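Local coordinates for protein rubisco operon transcriptional regulator (Synechocystis sp., PDB 5Y2W) that probably regulates transcription of carbon-metabolism genes as a LysR-type repressor, its regulatory domain binding the effector 2-phosphoglycolate, at residues R12-I25 and R54-S66. Sequence-based numbering, arbitrary orientation.
With PGA (2-phosphoglycolic acid), chain B.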
ATOM      1  N   ARG A  12      -8.845   4.336  22.573  1.00 69.05           N
ATOM      2  CA  ARG A  12      -8.536   4.200  21.146  1.00 69.72           C
ATOM      3  C   ARG A  12      -7.829   5.439  20.551  1.00 63.96           C
ATOM      4  O   ARG A  12      -8.304   6.548  20.723  1.00 57.62           O
ATOM      5  CB  ARG A  12      -9.816   3.966  20.357  1.00 73.92           C
ATOM      6  CG  ARG A  12      -9.566   3.731  18.870  1.00 85.61           C
ATOM      7  CD  ARG A  12      -8.904   2.379  18.574  1.00 89.58           C
ATOM      8  NE  ARG A  12      -9.882   1.292  18.557  1.00 93.50           N
ATOM      9  CZ  ARG A  12     -10.773   1.085  17.587  1.00 96.83           C
ATOM     10  NH1 ARG A  12     -11.633   0.080  17.687  1.00 98.21           N
ATOM     11  NH2 ARG A  12     -10.817   1.874  16.514  1.00 99.38           N
ATOM     12  N   LEU A  13      -6.702   5.234  19.867  1.00 51.22           N
ATOM     13  CA  LEU A  13      -6.022   6.287  19.078  1.00 48.21           C
ATOM     14  C   LEU A  13      -6.260   6.038  17.591  1.00 50.99           C
ATOM     15  O   LEU A  13      -5.997   4.939  17.119  1.00 48.80           O
ATOM     16  CB  LEU A  13      -4.529   6.236  19.341  1.00 50.77           C
ATOM     17  CG  LEU A  13      -3.665   7.140  18.449  1.00 56.56           C
ATOM     18  CD1 LEU A  13      -3.949   8.636  18.656  1.00 59.18           C
ATOM     19  CD2 LEU A  13      -2.218   6.792  18.742  1.00 58.06           C
ATOM     20  N   ARG A  14      -6.784   7.034  16.876  1.00 47.48           N
ATOM     21  CA  ARG A  14      -7.075   6.943  15.437  1.00 46.42           C
ATOM     22  C   ARG A  14      -6.079   7.812  14.653  1.00 50.13           C
ATOM     23  O   ARG A  14      -6.123   9.050  14.724  1.00 50.39           O
ATOM     24  CB  ARG A  14      -8.476   7.441  15.102  1.00 52.23           C
ATOM     25  CG  ARG A  14      -9.576   6.450  15.408  1.00 61.95           C
ATOM     26  CD  ARG A  14     -10.936   7.113  15.333  1.00 71.10           C
ATOM     27  NE  ARG A  14     -11.801   6.592  16.387  1.00 83.38           N
ATOM     28  CZ  ARG A  14     -11.673   6.865  17.692  1.00 94.45           C
ATOM     29  NH1 ARG A  14     -12.519   6.305  18.559  1.00101.29           N
ATOM     30  NH2 ARG A  14     -10.706   7.682  18.147  1.00 93.90           N
ATOM     31  N   LEU A  15      -5.206   7.142  13.904  1.00 44.27           N
ATOM     32  CA  LEU A  15      -4.211   7.805  13.065  1.00 46.38           C
ATOM     33  C   LEU A  15      -4.556   7.630  11.613  1.00 41.28           C
ATOM     34  O   LEU A  15      -4.812   6.482  11.132  1.00 44.08           O
ATOM     35  CB  LEU A  15      -2.827   7.197  13.296  1.00 44.46           C
ATOM     36  CG  LEU A  15      -2.401   7.154  14.756  1.00 47.68           C
ATOM     37  CD1 LEU A  15      -1.187   6.268  14.924  1.00 47.17           C
ATOM     38  CD2 LEU A  15      -2.134   8.559  15.275  1.00 49.65           C
ATOM     39  N   ALA A  16      -4.513   8.733  10.887  1.00 36.06           N
ATOM     40  CA  ALA A  16      -4.478   8.624   9.444  1.00 38.12           C
ATOM     41  C   ALA A  16      -3.131   9.161   8.942  1.00 42.21           C
ATOM     42  O   ALA A  16      -2.672  10.240   9.369  1.00 45.16           O
ATOM     43  CB  ALA A  16      -5.674   9.293   8.784  1.00 39.60           C
ATOM     44  N   VAL A  17      -2.485   8.362   8.076  1.00 37.51           N
ATOM     45  CA  VAL A  17      -1.180   8.684   7.547  1.00 38.14           C
ATOM     46  C   VAL A  17      -1.126   8.630   6.010  1.00 40.62           C
ATOM     47  O   VAL A  17      -1.836   7.855   5.338  1.00 40.95           O
ATOM     48  CB  VAL A  17      -0.030   7.852   8.201  1.00 36.26           C
ATOM     49  CG1 VAL A  17      -0.132   7.865   9.711  1.00 34.36           C
ATOM     50  CG2 VAL A  17       0.054   6.423   7.679  1.00 34.58           C
ATOM     51  N   ILE A  18      -0.248   9.451   5.453  1.00 41.38           N
ATOM     52  CA  ILE A  18       0.023   9.363   4.019  1.00 39.91           C
ATOM     53  C   ILE A  18       0.762   8.062   3.662  1.00 37.59           C
ATOM     54  O   ILE A  18       1.393   7.440   4.509  1.00 36.80           O
ATOM     55  CB  ILE A  18       0.776  10.587   3.522  1.00 43.47           C
ATOM     56  CG1 ILE A  18       2.026  10.810   4.379  1.00 41.51           C
ATOM     57  CG2 ILE A  18      -0.173  11.780   3.487  1.00 43.37           C
ATOM     58  CD1 ILE A  18       3.046  11.665   3.714  1.00 47.95           C
ATOM     59  N   THR A  19       0.729   7.682   2.387  1.00 36.03           N
ATOM     60  CA  THR A  19       1.119   6.344   2.001  1.00 34.17           C
ATOM     61  C   THR A  19       2.535   6.036   2.417  1.00 34.50           C
ATOM     62  O   THR A  19       2.841   4.932   2.830  1.00 38.29           O
ATOM     63  CB  THR A  19       1.030   6.149   0.480  1.00 32.75           C
ATOM     64  OG1 THR A  19       1.788   7.196  -0.141  1.00 33.30           O
ATOM     65  CG2 THR A  19      -0.408   6.188   0.002  1.00 33.00           C
ATOM     66  N   THR A  20       3.402   7.010   2.326  1.00 32.02           N
ATOM     67  CA  THR A  20       4.820   6.756   2.476  1.00 33.66           C
ATOM     68  C   THR A  20       5.246   6.504   3.941  1.00 35.93           C
ATOM     69  O   THR A  20       6.395   6.121   4.239  1.00 35.18           O
ATOM     70  CB  THR A  20       5.596   7.951   1.899  1.00 35.02           C
ATOM     71  OG1 THR A  20       5.112   9.195   2.484  1.00 35.73           O
ATOM     72  CG2 THR A  20       5.358   8.016   0.429  1.00 37.11           C
ATOM     73  N   ALA A  21       4.326   6.772   4.854  1.00 36.28           N
ATOM     74  CA  ALA A  21       4.547   6.607   6.302  1.00 37.32           C
ATOM     75  C   ALA A  21       4.061   5.280   6.845  1.00 39.37           C
ATOM     76  O   ALA A  21       4.099   5.086   8.043  1.00 36.26           O
ATOM     77  CB  ALA A  21       3.852   7.740   7.045  1.00 37.02           C
ATOM     78  N   LYS A  22       3.649   4.362   5.962  1.00 34.23           N
ATOM     79  CA  LYS A  22       3.051   3.105   6.343  1.00 39.71           C
ATOM     80  C   LYS A  22       4.063   2.121   6.921  1.00 36.57           C
ATOM     81  O   LYS A  22       3.693   1.133   7.496  1.00 37.48           O
ATOM     82  CB  LYS A  22       2.360   2.456   5.131  1.00 40.75           C
ATOM     83  CG  LYS A  22       3.356   2.134   4.028  1.00 45.37           C
ATOM     84  CD  LYS A  22       2.834   1.235   2.969  1.00 49.57           C
ATOM     85  CE  LYS A  22       1.634   1.872   2.394  1.00 57.09           C
ATOM     86  NZ  LYS A  22       1.282   1.020   1.272  1.00 65.17           N
ATOM     87  N   TYR A  23       5.350   2.343   6.726  1.00 38.06           N
ATOM     88  CA  TYR A  23       6.325   1.420   7.342  1.00 42.76           C
ATOM     89  C   TYR A  23       6.803   1.960   8.690  1.00 43.23           C
ATOM     90  O   TYR A  23       6.829   1.240   9.683  1.00 41.41           O
ATOM     91  CB  TYR A  23       7.537   1.219   6.440  1.00 49.85           C
ATOM     92  CG  TYR A  23       7.226   0.591   5.106  1.00 52.03           C
ATOM     93  CD1 TYR A  23       7.117  -0.807   4.977  1.00 59.43           C
ATOM     94  CD2 TYR A  23       7.109   1.374   3.963  1.00 55.45           C
ATOM     95  CE1 TYR A  23       6.858  -1.401   3.737  1.00 58.92           C
ATOM     96  CE2 TYR A  23       6.854   0.801   2.724  1.00 61.39           C
ATOM     97  CZ  TYR A  23       6.727  -0.589   2.614  1.00 60.47           C
ATOM     98  OH  TYR A  23       6.462  -1.141   1.373  1.00 61.62           O
ATOM     99  N   PHE A  24       7.152   3.247   8.686  1.00 44.58           N
ATOM    100  CA  PHE A  24       7.693   3.949   9.843  1.00 40.46           C
ATOM    101  C   PHE A  24       6.759   3.990  11.019  1.00 41.85           C
ATOM    102  O   PHE A  24       7.114   3.635  12.129  1.00 41.01           O
ATOM    103  CB  PHE A  24       7.962   5.372   9.465  1.00 43.39           C
ATOM    104  CG  PHE A  24       8.660   6.130  10.532  1.00 45.27           C
ATOM    105  CD1 PHE A  24       9.980   5.877  10.788  1.00 46.15           C
ATOM    106  CD2 PHE A  24       8.003   7.076  11.256  1.00 47.24           C
ATOM    107  CE1 PHE A  24      10.645   6.560  11.768  1.00 54.91           C
ATOM    108  CE2 PHE A  24       8.652   7.768  12.247  1.00 56.58           C
ATOM    109  CZ  PHE A  24       9.985   7.517  12.498  1.00 55.24           C
ATOM    110  N   ILE A  25       5.538   4.413  10.788  1.00 39.92           N
ATOM    111  CA  ILE A  25       4.666   4.641  11.878  1.00 41.82           C
ATOM    112  C   ILE A  25       4.337   3.351  12.587  1.00 46.94           C
ATOM    113  O   ILE A  25       4.462   3.286  13.813  1.00 46.92           O
ATOM    114  CB  ILE A  25       3.417   5.398  11.413  1.00 47.03           C
ATOM    115  CG1 ILE A  25       3.806   6.812  11.034  1.00 46.28           C
ATOM    116  CG2 ILE A  25       2.321   5.353  12.460  1.00 43.44           C
ATOM    117  CD1 ILE A  25       4.275   7.680  12.200  1.00 52.37           C
ATOM    118  N   ARG A  54     -10.773  13.122   5.084  1.00 55.50           N
ATOM    119  CA  ARG A  54     -10.877  12.630   6.436  1.00 52.66           C
ATOM    120  C   ARG A  54     -10.893  13.801   7.407  1.00 56.60           C
ATOM    121  O   ARG A  54     -11.741  13.867   8.298  1.00 57.40           O
ATOM    122  CB  ARG A  54      -9.810  11.612   6.738  1.00 51.86           C
ATOM    123  CG  ARG A  54     -10.030  10.305   5.959  1.00 45.65           C
ATOM    124  CD  ARG A  54      -8.998   9.311   6.433  1.00 48.09           C
ATOM    125  NE  ARG A  54      -9.231   8.798   7.783  1.00 45.42           N
ATOM    126  CZ  ARG A  54     -10.086   7.798   8.085  1.00 45.21           C
ATOM    127  NH1 ARG A  54     -10.218   7.379   9.335  1.00 46.96           N
ATOM    128  NH2 ARG A  54     -10.802   7.196   7.154  1.00 39.26           N
ATOM    129  N   MET A  55     -10.015  14.763   7.177  1.00 54.49           N
ATOM    130  CA  MET A  55      -9.929  15.938   8.030  1.00 49.90           C
ATOM    131  C   MET A  55     -11.214  16.744   7.997  1.00 48.30           C
ATOM    132  O   MET A  55     -11.622  17.282   9.017  1.00 52.40           O
ATOM    133  CB  MET A  55      -8.773  16.850   7.600  1.00 52.64           C
ATOM    134  CG  MET A  55      -7.335  16.373   7.922  1.00 51.02           C
ATOM    135  SD  MET A  55      -6.136  17.330   6.924  1.00 50.45           S
ATOM    136  CE  MET A  55      -4.646  16.807   7.738  1.00 50.44           C
ATOM    137  N   GLN A  56     -11.831  16.848   6.826  1.00 55.15           N
ATOM    138  CA  GLN A  56     -13.073  17.610   6.660  1.00 60.37           C
ATOM    139  C   GLN A  56     -14.243  17.010   7.406  1.00 57.54           C
ATOM    140  O   GLN A  56     -15.158  17.727   7.772  1.00 57.99           O
ATOM    141  CB  GLN A  56     -13.494  17.685   5.211  1.00 66.59           C
ATOM    142  CG  GLN A  56     -12.558  18.491   4.355  1.00 74.19           C
ATOM    143  CD  GLN A  56     -13.290  19.313   3.328  1.00 84.43           C
ATOM    144  OE1 GLN A  56     -14.138  20.131   3.679  1.00 88.70           O
ATOM    145  NE2 GLN A  56     -12.951  19.119   2.052  1.00 87.90           N
ATOM    146  N   ASN A  57     -14.223  15.702   7.583  1.00 54.38           N
ATOM    147  CA  ASN A  57     -15.223  14.992   8.387  1.00 57.85           C
ATOM    148  C   ASN A  57     -14.681  14.683   9.773  1.00 52.67           C
ATOM    149  O   ASN A  57     -15.211  13.822  10.457  1.00 56.38           O
ATOM    150  CB  ASN A  57     -15.597  13.666   7.739  1.00 54.78           C
ATOM    151  CG  ASN A  57     -15.890  13.799   6.291  1.00 65.15           C
ATOM    152  OD1 ASN A  57     -16.045  14.891   5.786  1.00 68.61           O
ATOM    153  ND2 ASN A  57     -15.961  12.675   5.601  1.00 79.44           N
ATOM    154  N   ASN A  58     -13.604  15.358  10.168  1.00 58.90           N
ATOM    155  CA  ASN A  58     -12.999  15.168  11.501  1.00 61.37           C
ATOM    156  C   ASN A  58     -12.823  13.714  11.976  1.00 62.85           C
ATOM    157  O   ASN A  58     -13.090  13.410  13.140  1.00 60.88           O
ATOM    158  CB  ASN A  58     -13.834  15.938  12.517  1.00 61.07           C
ATOM    159  CG  ASN A  58     -13.297  15.809  13.930  1.00 61.20           C
ATOM    160  OD1 ASN A  58     -12.095  15.867  14.181  1.00 66.70           O
ATOM    161  ND2 ASN A  58     -14.192  15.593  14.848  1.00 57.81           N
ATOM    162  N   GLU A  59     -12.340  12.824  11.098  1.00 58.39           N
ATOM    163  CA  GLU A  59     -12.405  11.370  11.374  1.00 55.14           C
ATOM    164  C   GLU A  59     -11.380  10.837  12.375  1.00 51.31           C
ATOM    165  O   GLU A  59     -11.604   9.837  13.054  1.00 45.28           O
ATOM    166  CB  GLU A  59     -12.376  10.574  10.068  1.00 58.88           C
ATOM    167  CG  GLU A  59     -13.577  10.887   9.184  1.00 63.00           C
ATOM    168  CD  GLU A  59     -13.685   9.966   7.985  1.00 72.95           C
ATOM    169  OE1 GLU A  59     -13.767   8.747   8.204  1.00 84.63           O
ATOM    170  OE2 GLU A  59     -13.687  10.444   6.825  1.00 75.81           O
ATOM    171  N   ASP A  60     -10.268  11.535  12.530  1.00 49.08           N
ATOM    172  CA  ASP A  60      -9.154  10.981  13.289  1.00 46.66           C
ATOM    173  C   ASP A  60      -8.663  11.955  14.329  1.00 47.66           C
ATOM    174  O   ASP A  60      -8.964  13.154  14.286  1.00 52.93           O
ATOM    175  CB  ASP A  60      -8.006  10.655  12.299  1.00 52.47           C
ATOM    176  CG  ASP A  60      -8.452   9.698  11.188  1.00 48.69           C
ATOM    177  OD1 ASP A  60      -8.633   8.517  11.508  1.00 50.25           O
ATOM    178  OD2 ASP A  60      -8.681  10.138  10.036  1.00 54.40           O
ATOM    179  N   ASP A  61      -7.861  11.423  15.229  1.00 47.92           N
ATOM    180  CA  ASP A  61      -7.155  12.208  16.207  1.00 48.85           C
ATOM    181  C   ASP A  61      -5.993  12.984  15.595  1.00 51.76           C
ATOM    182  O   ASP A  61      -5.860  14.195  15.775  1.00 52.59           O
ATOM    183  CB  ASP A  61      -6.637  11.249  17.274  1.00 52.17           C
ATOM    184  CG  ASP A  61      -7.774  10.553  18.002  1.00 58.60           C
ATOM    185  OD1 ASP A  61      -8.698  11.272  18.429  1.00 58.25           O
ATOM    186  OD2 ASP A  61      -7.794   9.309  18.100  1.00 57.38           O
ATOM    187  N   LEU A  62      -5.152  12.262  14.856  1.00 55.28           N
ATOM    188  CA  LEU A  62      -3.987  12.847  14.240  1.00 52.33           C
ATOM    189  C   LEU A  62      -3.794  12.414  12.783  1.00 55.95           C
ATOM    190  O   LEU A  62      -4.214  11.333  12.358  1.00 54.50           O
ATOM    191  CB  LEU A  62      -2.753  12.497  15.048  1.00 48.97           C
ATOM    192  CG  LEU A  62      -2.619  13.097  16.454  1.00 51.77           C
ATOM    193  CD1 LEU A  62      -1.427  12.423  17.147  1.00 48.27           C
ATOM    194  CD2 LEU A  62      -2.474  14.632  16.461  1.00 47.10           C
ATOM    195  N   TYR A  63      -3.122  13.290  12.049  1.00 53.61           N
ATOM    196  CA  TYR A  63      -2.887  13.120  10.652  1.00 46.49           C
ATOM    197  C   TYR A  63      -1.396  13.323  10.421  1.00 47.59           C
ATOM    198  O   TYR A  63      -0.766  14.244  10.964  1.00 41.46           O
ATOM    199  CB  TYR A  63      -3.697  14.134   9.876  1.00 47.00           C
ATOM    200  CG  TYR A  63      -5.198  14.084  10.157  1.00 47.46           C
ATOM    201  CD1 TYR A  63      -5.770  14.835  11.204  1.00 52.07           C
ATOM    202  CD2 TYR A  63      -6.046  13.292   9.383  1.00 46.16           C
ATOM    203  CE1 TYR A  63      -7.128  14.757  11.476  1.00 49.53           C
ATOM    204  CE2 TYR A  63      -7.404  13.240   9.637  1.00 49.27           C
ATOM    205  CZ  TYR A  63      -7.930  13.958  10.699  1.00 50.50           C
ATOM    206  OH  TYR A  63      -9.267  13.925  10.928  1.00 57.02           O
ATOM    207  N   ILE A  64      -0.828  12.450   9.605  1.00 45.82           N
ATOM    208  CA  ILE A  64       0.516  12.652   9.095  1.00 40.64           C
ATOM    209  C   ILE A  64       0.497  12.952   7.597  1.00 43.09           C
ATOM    210  O   ILE A  64      -0.014  12.178   6.732  1.00 35.42           O
ATOM    211  CB  ILE A  64       1.358  11.454   9.442  1.00 44.48           C
ATOM    212  CG1 ILE A  64       1.320  11.335  10.973  1.00 48.64           C
ATOM    213  CG2 ILE A  64       2.769  11.587   8.849  1.00 46.15           C
ATOM    214  CD1 ILE A  64       2.499  10.635  11.609  1.00 50.35           C
ATOM    215  N   VAL A  65       1.024  14.132   7.308  1.00 42.71           N
ATOM    216  CA  VAL A  65       1.000  14.713   5.987  1.00 39.02           C
ATOM    217  C   VAL A  65       2.367  15.355   5.711  1.00 41.90           C
ATOM    218  O   VAL A  65       3.107  15.646   6.649  1.00 31.98           O
ATOM    219  CB  VAL A  65      -0.085  15.754   5.882  1.00 44.26           C
ATOM    220  CG1 VAL A  65      -1.416  15.103   6.203  1.00 45.90           C
ATOM    221  CG2 VAL A  65       0.209  16.951   6.806  1.00 46.27           C
ATOM    222  N   SER A  66       2.715  15.489   4.428  1.00 39.69           N
ATOM    223  CA  SER A  66       3.842  16.321   3.981  1.00 43.81           C
ATOM    224  C   SER A  66       3.470  17.749   3.519  1.00 40.61           C
ATOM    225  O   SER A  66       4.244  18.670   3.632  1.00 42.39           O
ATOM    226  CB  SER A  66       4.550  15.618   2.816  1.00 37.68           C
ATOM    227  OG  SER A  66       5.107  14.439   3.283  1.00 51.25           O
TER
HETATM  228  P   PGA B 401       0.903  10.749  -1.298  1.00 38.71           P
HETATM  229  O1P PGA B 401       1.868  11.343  -0.147  1.00 37.19           O
HETATM  230  O2P PGA B 401       0.500   9.388  -0.836  1.00 38.65           O
HETATM  231  O3P PGA B 401       1.771  10.786  -2.567  1.00 35.24           O
HETATM  232  O4P PGA B 401      -0.309  11.602  -1.223  1.00 32.70           O
HETATM  233  C2  PGA B 401       3.030  10.745   0.387  1.00 38.72           C
HETATM  234  C1  PGA B 401       4.171  11.738   0.571  1.00 42.33           C
HETATM  235  O1  PGA B 401       5.278  11.327   1.041  1.00 36.48           O
HETATM  236  O2  PGA B 401       3.961  12.926   0.250  1.00 40.77           O
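Ala16 lies opposite Tyr63 and hydrogen-bonds to its neighbours Leu62 and Ile64, as strands 12-18 and 62-65 run parallel. Ala16 N donates to Leu62 O (3.0 Å), and Ile64 N to Ala16 O (2.9 Å). Ile18 N continues the ladder to Ile64 O. On one face, Val17 and Ile64 lie side by side, and Ile64 CD1 meets Ile25 CD1 tip to tip at a tight 3.5 Å. On the other face, Ala16 CB packs on Asp60 OD2 (3.4 Å) and touches the Tyr63 ring.

Just before strand 62-65, Asp61 holds Arg14 through its side chain. Its OD2 takes Arg14 N on the anti side (2.8 Å), plus a salt bridge from Arg14 NH2, whose hydrogen bond is weak.

Behind Ala16, Arg54 grips Asp60 side-on, NE to OD2 (2.7 Å) and NH1 to OD1. The bend at chi3 (72°) turns its guanidinium to the carboxylate. Glu59 pairs with Arg54 by charge alone. With an alanine in place of Asp60 both bonds go, and Arg54 would probably keep only Glu59 in this network and turn more freely.

At the C-terminal strand ends, Ile18 CD1 lies 3.3 Å from PGA C1, and Thr19 and Thr20 hydrogen-bond the ligand. Asn82 holds Ser66 OG. The chemistry implies a parallel pair within the mixed sheet of a periplasmic-binding-protein-like fold, charge-paired at one end and lining the 2-phosphoglycolate pocket at the other.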